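Local coordinates for protein fructokinase (Vibrio cholerae serotype O1, PDB 5EY7) that catalyses, as a PfkB-family fructokinase of the ribokinase clan, the ATP-dependent phosphorylation of D-fructose, at residues A[51-56]-A[310-315]; A[18-23]-A[58-63]. All coordinates share one frame; numbering follows the deposited sequence.

Contact 1 of 2, residues A[51-56]-A[310-315]; sequences AVAIAR and TALPNQ
Arg56, in the last part of helix 46-56, reaches across to the backbone carbonyl of Leu312 in the loop that leads into helix 315-322, while Leu312 sends its side chain back beneath the same helix. The contact belongs to the ribokinase-type fold of PfkB sugar kinases, where it fastens the C-terminal loop to the first long helix of the chain. The two side chains cross at about a right angle. The arginine chain bends at chi2 and chi3 (101° for the latter), which turns the guanidinium edge-on to Leu312 O. Arg56 NE bonds Leu312 O at 2.6 Å and Arg56 NH2 bonds the same oxygen at 3.0 Å, so one acceptor is gripped side-on by two donors that lie off its carbonyl plane. The NE bond is the straighter of the pair, 155° at the hydrogen against 130°. NH1 makes a salt bridge to Glu83, and together these partners should fix the rotation of the group.

From Leu312, CD1 meets Val52 CG1 at 3.6 Å, and both methyls pack on Ala53 CB. This apolar patch lies close to the fructose-binding Asn49, one turn earlier on the helix. Further along, Asn314 N-caps helix 315-322 through OD1 to Ala317 N, and its CA makes a CH...O contact with Arg56 O. One water donates to both Ala53 O and Pro313 O, at 2.8 Å each; a second donates to Arg56 O and accepts from Gln315 N at 2.6 Å.

Contact 2 of 2, residues A[18-23]-A[58-63]; sequences MSRVWL and SGRSAF
Trp22 and Ala62 pair on neighbouring parallel strands and rise from the same face of the sheet, with Ala62 CB over one face of the indole. The methyl lies 3.9 Å from the centroid of the six-membered ring and 25° off its normal, a CH-pi contact. Arg20 CD covers the same ring face beside it. Beneath these side chains runs a parallel ladder: Val21 N binds Arg60 O at 2.8 Å, Ala62 N binds Val21 O at 2.9 Å, and Leu23 N binds Ala62 O at 2.8 Å. On the other side of the sheet, Leu23 CD1 packs on Ser61 CB at 3.8 Å, and Phe63 CD2 comes within 3.4 Å of Leu23 O.

At the N-terminal end of the pair, the Arg60 chain leaves with CG anti to the backbone N (chi1 -174°) and bends at chi3, bringing NH2 to Met18 O at 2.7 Å. The bond enters nearly head-on to that oxygen, though the oxygen sits out of the guanidinium plane; Met18 is poorly ordered, which makes this bond less certain than the ladder. Arg20 CB rests over one face of this guanidinium.

In the next shell, Glu137 takes a salt bridge from Arg20 NH1 and a hydrogen bond from Trp22 NE1, while Phe133 meets the indole ring. Ser61 OG bonds Ala51 O, and Leu23 and Val21 touch helix 46-56, which covers that face of the central sheet of this ribokinase-like fold. Arg20 NE and Arg60 NH1 are only 3.8 Å apart; Glu137 probably offsets part of their repulsion, and the Met18 carbonyl probably helps to stabilise the charge of Arg60.

From the N terminus the chain passes through 18-23, and contact 2 closes a loop of 34 intervening residues: the connection runs through strands 28-33 and 38-44 of the smaller sheet and then helix 46-56 before strand 61-68 comes in parallel beside strand 21-24. Contact 1 starts inside that loop, at 51-56, and closes far later at 310-315, near the C terminus. The two therefore cross rather than nest. Where helix gives way to strand, a Schellman motif ends the helix, with Gly59 N bonded to Ile54 O. Helix 46-56, which supplies one side of contact 1, packs on the strands of contact 2 and so ties the central sheet to the loop before helix 315-322.

Contact 1 of 2, residues A[51-56]-A[310-315]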
loop_
_atom_site.group_PDB
_atom_site.type_symbol
_atom_site.label_atom_id
_atom_site.label_comp_id
_atom_site.label_asym_id
_atom_site.label_seq_id
_atom_site.Cartn_x
_atom_site.Cartn_y
_atom_site.Cartn_z
ATOM N N ALA A 51 -2.010 23.016 -1.887
ATOM C CA ALA A 51 -0.933 23.741 -2.555
ATOM C C ALA A 51 -1.258 23.941 -4.029
ATOM O O ALA A 51 -1.029 25.010 -4.591
ATOM C CB ALA A 51 0.387 23.006 -2.405
ATOM N N VAL A 52 -1.791 22.892 -4.645
ATOM C CA VAL A 52 -2.161 22.915 -6.051
ATOM C C VAL A 52 -3.393 23.787 -6.296
ATOM O O VAL A 52 -3.475 24.495 -7.300
ATOM C CB VAL A 52 -2.406 21.476 -6.562
ATOM C CG1 VAL A 52 -3.331 21.459 -7.771
ATOM C CG2 VAL A 52 -1.076 20.802 -6.874
ATOM N N ALA A 53 -4.340 23.749 -5.366
ATOM C CA ALA A 53 -5.553 24.546 -5.486
ATOM C C ALA A 53 -5.246 26.041 -5.416
ATOM O O ALA A 53 -5.885 26.851 -6.089
ATOM C CB ALA A 53 -6.543 24.161 -4.405
ATOM N N ILE A 54 -4.267 26.399 -4.595
ATOM C CA ILE A 54 -3.866 27.791 -4.445
ATOM C C ILE A 54 -3.159 28.275 -5.706
ATOM O O ILE A 54 -3.433 29.365 -6.205
ATOM C CB ILE A 54 -2.942 27.978 -3.226
ATOM C CG1 ILE A 54 -3.705 27.676 -1.940
ATOM C CG2 ILE A 54 -2.367 29.384 -3.184
ATOM C CD1 ILE A 54 -2.849 27.695 -0.707
ATOM N N ALA A 55 -2.253 27.448 -6.220
ATOM C CA ALA A 55 -1.494 27.781 -7.418
ATOM C C ALA A 55 -2.405 27.938 -8.630
ATOM O O ALA A 55 -2.198 28.821 -9.458
ATOM C CB ALA A 55 -0.443 26.722 -7.684
ATOM N N ARG A 56 -3.419 27.083 -8.726
ATOM C CA ARG A 56 -4.353 27.135 -9.846
ATOM C C ARG A 56 -5.215 28.392 -9.800
ATOM O O ARG A 56 -5.815 28.776 -10.801
ATOM C CB ARG A 56 -5.232 25.885 -9.871
ATOM C CG ARG A 56 -4.720 24.830 -10.837
ATOM C CD ARG A 56 -4.905 23.429 -10.263
ATOM N NE ARG A 56 -6.060 22.745 -10.832
ATOM C CZ ARG A 56 -5.980 21.683 -11.623
ATOM N NH1 ARG A 56 -4.796 21.173 -11.942
ATOM N NH2 ARG A 56 -7.091 21.134 -12.091
ATOM N N THR A 310 -7.737 17.097 -9.981
ATOM C CA THR A 310 -8.147 17.138 -11.383
ATOM C C THR A 310 -9.178 18.213 -11.731
ATOM O O THR A 310 -9.205 18.698 -12.856
ATOM C CB THR A 310 -8.699 15.770 -11.818
ATOM O OG1 THR A 310 -9.727 15.358 -10.908
ATOM C CG2 THR A 310 -7.585 14.732 -11.818
ATOM N N ALA A 311 -10.008 18.600 -10.770
ATOM C CA ALA A 311 -11.044 19.591 -11.039
ATOM C C ALA A 311 -10.848 20.885 -10.253
ATOM O O ALA A 311 -11.779 21.676 -10.123
ATOM C CB ALA A 311 -12.417 19.006 -10.744
ATOM N N LEU A 312 -9.644 21.104 -9.737
ATOM C CA LEU A 312 -9.351 22.347 -9.032
ATOM C C LEU A 312 -9.320 23.502 -10.029
ATOM O O LEU A 312 -8.504 23.518 -10.947
ATOM C CB LEU A 312 -8.034 22.244 -8.267
ATOM C CG LEU A 312 -8.034 21.234 -7.115
ATOM C CD1 LEU A 312 -6.654 21.121 -6.495
ATOM C CD2 LEU A 312 -9.061 21.615 -6.059
ATOM N N PRO A 313 -10.225 24.475 -9.849
ATOM C CA PRO A 313 -10.511 25.526 -10.828
ATOM C C PRO A 313 -9.528 26.693 -10.826
ATOM O O PRO A 313 -8.903 26.982 -9.809
ATOM C CB PRO A 313 -11.894 26.013 -10.396
ATOM C CG PRO A 313 -11.854 25.882 -8.918
ATOM C CD PRO A 313 -11.055 24.626 -8.641
ATOM N N ASN A 314 -9.396 27.351 -11.972
ATOM C CA ASN A 314 -8.722 28.638 -12.033
ATOM C C ASN A 314 -9.722 29.723 -11.675
ATOM O O ASN A 314 -10.894 29.429 -11.432
ATOM C CB ASN A 314 -8.113 28.886 -13.416
ATOM C CG ASN A 314 -9.137 28.803 -14.543
ATOM O OD1 ASN A 314 -10.339 28.943 -14.330
ATOM N ND2 ASN A 314 -8.651 28.579 -15.758
ATOM N N GLN A 315 -9.274 30.973 -11.647
ATOM C CA GLN A 315 -10.157 32.065 -11.247
ATOM C C GLN A 315 -11.358 32.199 -12.175
ATOM O O GLN A 315 -12.478 32.402 -11.718
ATOM C CB GLN A 315 -9.388 33.387 -11.180
ATOM C CG GLN A 315 -8.920 33.735 -9.778
ATOM C CD GLN A 315 -8.138 35.027 -9.719
ATOM O OE1 GLN A 315 -8.586 36.065 -10.207
ATOM N NE2 GLN A 315 -6.955 34.971 -9.124
HETATM O O HOH W 1 -8.018 25.709 -7.424
HETATM O O HOH W 2 -6.735 31.602 -11.972
#

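Contact 2 of 2, residues A[18-23]-A[58-63]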
loop_
_atom_site.group_PDB
_atom_site.type_symbol
_atom_site.label_atom_id
_atom_site.label_comp_id
_atom_site.label_asym_id
_atom_site.label_seq_id
_atom_site.Cartn_x
_atom_site.Cartn_y
_atom_site.Cartn_z
ATOM N N MET A 18 1.903 39.002 -3.452
ATOM C CA MET A 18 1.051 38.746 -2.296
ATOM C C MET A 18 1.623 37.615 -1.438
ATOM O O MET A 18 2.678 37.072 -1.752
ATOM C CB MET A 18 -0.377 38.426 -2.753
ATOM C CG MET A 18 -0.806 39.166 -4.022
ATOM S SD MET A 18 -0.603 40.962 -3.958
ATOM C CE MET A 18 -2.234 41.487 -3.439
ATOM N N SER A 19 0.919 37.260 -0.367
ATOM C CA SER A 19 1.459 36.345 0.640
ATOM C C SER A 19 1.664 34.914 0.149
ATOM O O SER A 19 0.757 34.295 -0.401
ATOM C CB SER A 19 0.552 36.325 1.873
ATOM O OG SER A 19 0.395 37.629 2.408
ATOM N N ARG A 20 2.868 34.399 0.368
ATOM C CA ARG A 20 3.188 33.014 0.062
ATOM C C ARG A 20 2.544 32.081 1.084
ATOM O O ARG A 20 2.509 32.384 2.276
ATOM C CB ARG A 20 4.703 32.814 0.044
ATOM C CG ARG A 20 5.134 31.381 -0.194
ATOM C CD ARG A 20 6.498 31.117 0.418
ATOM N NE ARG A 20 7.595 31.431 -0.490
ATOM C CZ ARG A 20 8.794 31.842 -0.093
ATOM N NH1 ARG A 20 9.043 32.003 1.199
ATOM N NH2 ARG A 20 9.737 32.102 -0.989
ATOM N N VAL A 21 2.032 30.949 0.615
ATOM C CA VAL A 21 1.423 29.965 1.501
ATOM C C VAL A 21 2.244 28.684 1.553
ATOM O O VAL A 21 2.408 28.002 0.547
ATOM C CB VAL A 21 -0.008 29.623 1.068
ATOM C CG1 VAL A 21 -0.603 28.578 2.008
ATOM C CG2 VAL A 21 -0.862 30.882 1.044
ATOM N N TRP A 22 2.777 28.376 2.729
ATOM C CA TRP A 22 3.571 27.172 2.927
ATOM C C TRP A 22 2.677 25.986 3.244
ATOM O O TRP A 22 1.703 26.115 3.981
ATOM C CB TRP A 22 4.583 27.372 4.053
ATOM C CG TRP A 22 5.731 28.236 3.681
ATOM C CD1 TRP A 22 5.901 29.551 3.991
ATOM C CD2 TRP A 22 6.870 27.845 2.918
ATOM N NE1 TRP A 22 7.085 30.006 3.473
ATOM C CE2 TRP A 22 7.705 28.977 2.807
ATOM C CE3 TRP A 22 7.281 26.654 2.316
ATOM C CZ2 TRP A 22 8.914 28.951 2.122
ATOM C CZ3 TRP A 22 8.483 26.627 1.636
ATOM C CH2 TRP A 22 9.285 27.768 1.543
ATOM N N LEU A 23 3.005 24.831 2.680
ATOM C CA LEU A 23 2.240 23.620 2.935
ATOM C C LEU A 23 3.155 22.449 3.267
ATOM O O LEU A 23 4.210 22.272 2.663
ATOM C CB LEU A 23 1.352 23.285 1.737
ATOM C CG LEU A 23 0.267 24.341 1.509
ATOM C CD1 LEU A 23 0.627 25.259 0.350
ATOM C CD2 LEU A 23 -1.105 23.727 1.316
ATOM N N SER A 58 -3.909 31.244 -9.338
ATOM C CA SER A 58 -2.834 32.220 -9.545
ATOM C C SER A 58 -2.233 32.718 -8.230
ATOM O O SER A 58 -1.707 33.829 -8.159
ATOM C CB SER A 58 -3.324 33.410 -10.376
ATOM O OG SER A 58 -4.180 34.253 -9.623
ATOM N N GLY A 59 -2.313 31.886 -7.197
ATOM C CA GLY A 59 -1.729 32.200 -5.905
ATOM C C GLY A 59 -0.328 31.645 -5.754
ATOM O O GLY A 59 0.114 30.824 -6.557
ATOM N N ARG A 60 0.373 32.091 -4.718
ATOM C CA ARG A 60 1.752 31.679 -4.492
ATOM C C ARG A 60 1.833 30.675 -3.348
ATOM O O ARG A 60 1.671 31.029 -2.183
ATOM C CB ARG A 60 2.632 32.894 -4.194
ATOM C CG ARG A 60 4.120 32.587 -4.077
ATOM C CD ARG A 60 4.971 33.787 -4.491
ATOM N NE ARG A 60 4.753 34.949 -3.633
ATOM C CZ ARG A 60 5.562 35.317 -2.644
ATOM N NH1 ARG A 60 6.660 34.618 -2.384
ATOM N NH2 ARG A 60 5.278 36.387 -1.916
ATOM N N SER A 61 2.074 29.413 -3.689
ATOM C CA SER A 61 2.154 28.354 -2.692
ATOM C C SER A 61 3.449 27.560 -2.814
ATOM O O SER A 61 3.949 27.343 -3.910
ATOM C CB SER A 61 0.955 27.419 -2.813
ATOM O OG SER A 61 0.924 26.810 -4.078
ATOM N N ALA A 62 3.988 27.140 -1.676
ATOM C CA ALA A 62 5.196 26.325 -1.651
ATOM C C ALA A 62 5.001 25.117 -0.748
ATOM O O ALA A 62 4.163 25.128 0.149
ATOM C CB ALA A 62 6.386 27.145 -1.189
ATOM N N PHE A 63 5.790 24.078 -0.987
ATOM C CA PHE A 63 5.679 22.844 -0.229
ATOM C C PHE A 63 6.998 22.473 0.417
ATOM O O PHE A 63 8.029 22.435 -0.245
ATOM C CB PHE A 63 5.213 21.702 -1.132
ATOM C CG PHE A 63 5.102 20.377 -0.432
ATOM C CD1 PHE A 63 6.199 19.535 -0.326
ATOM C CD2 PHE A 63 3.899 19.972 0.114
ATOM C CE1 PHE A 63 6.101 18.322 0.318
ATOM C CE2 PHE A 63 3.789 18.756 0.756
ATOM C CZ PHE A 63 4.894 17.927 0.858
#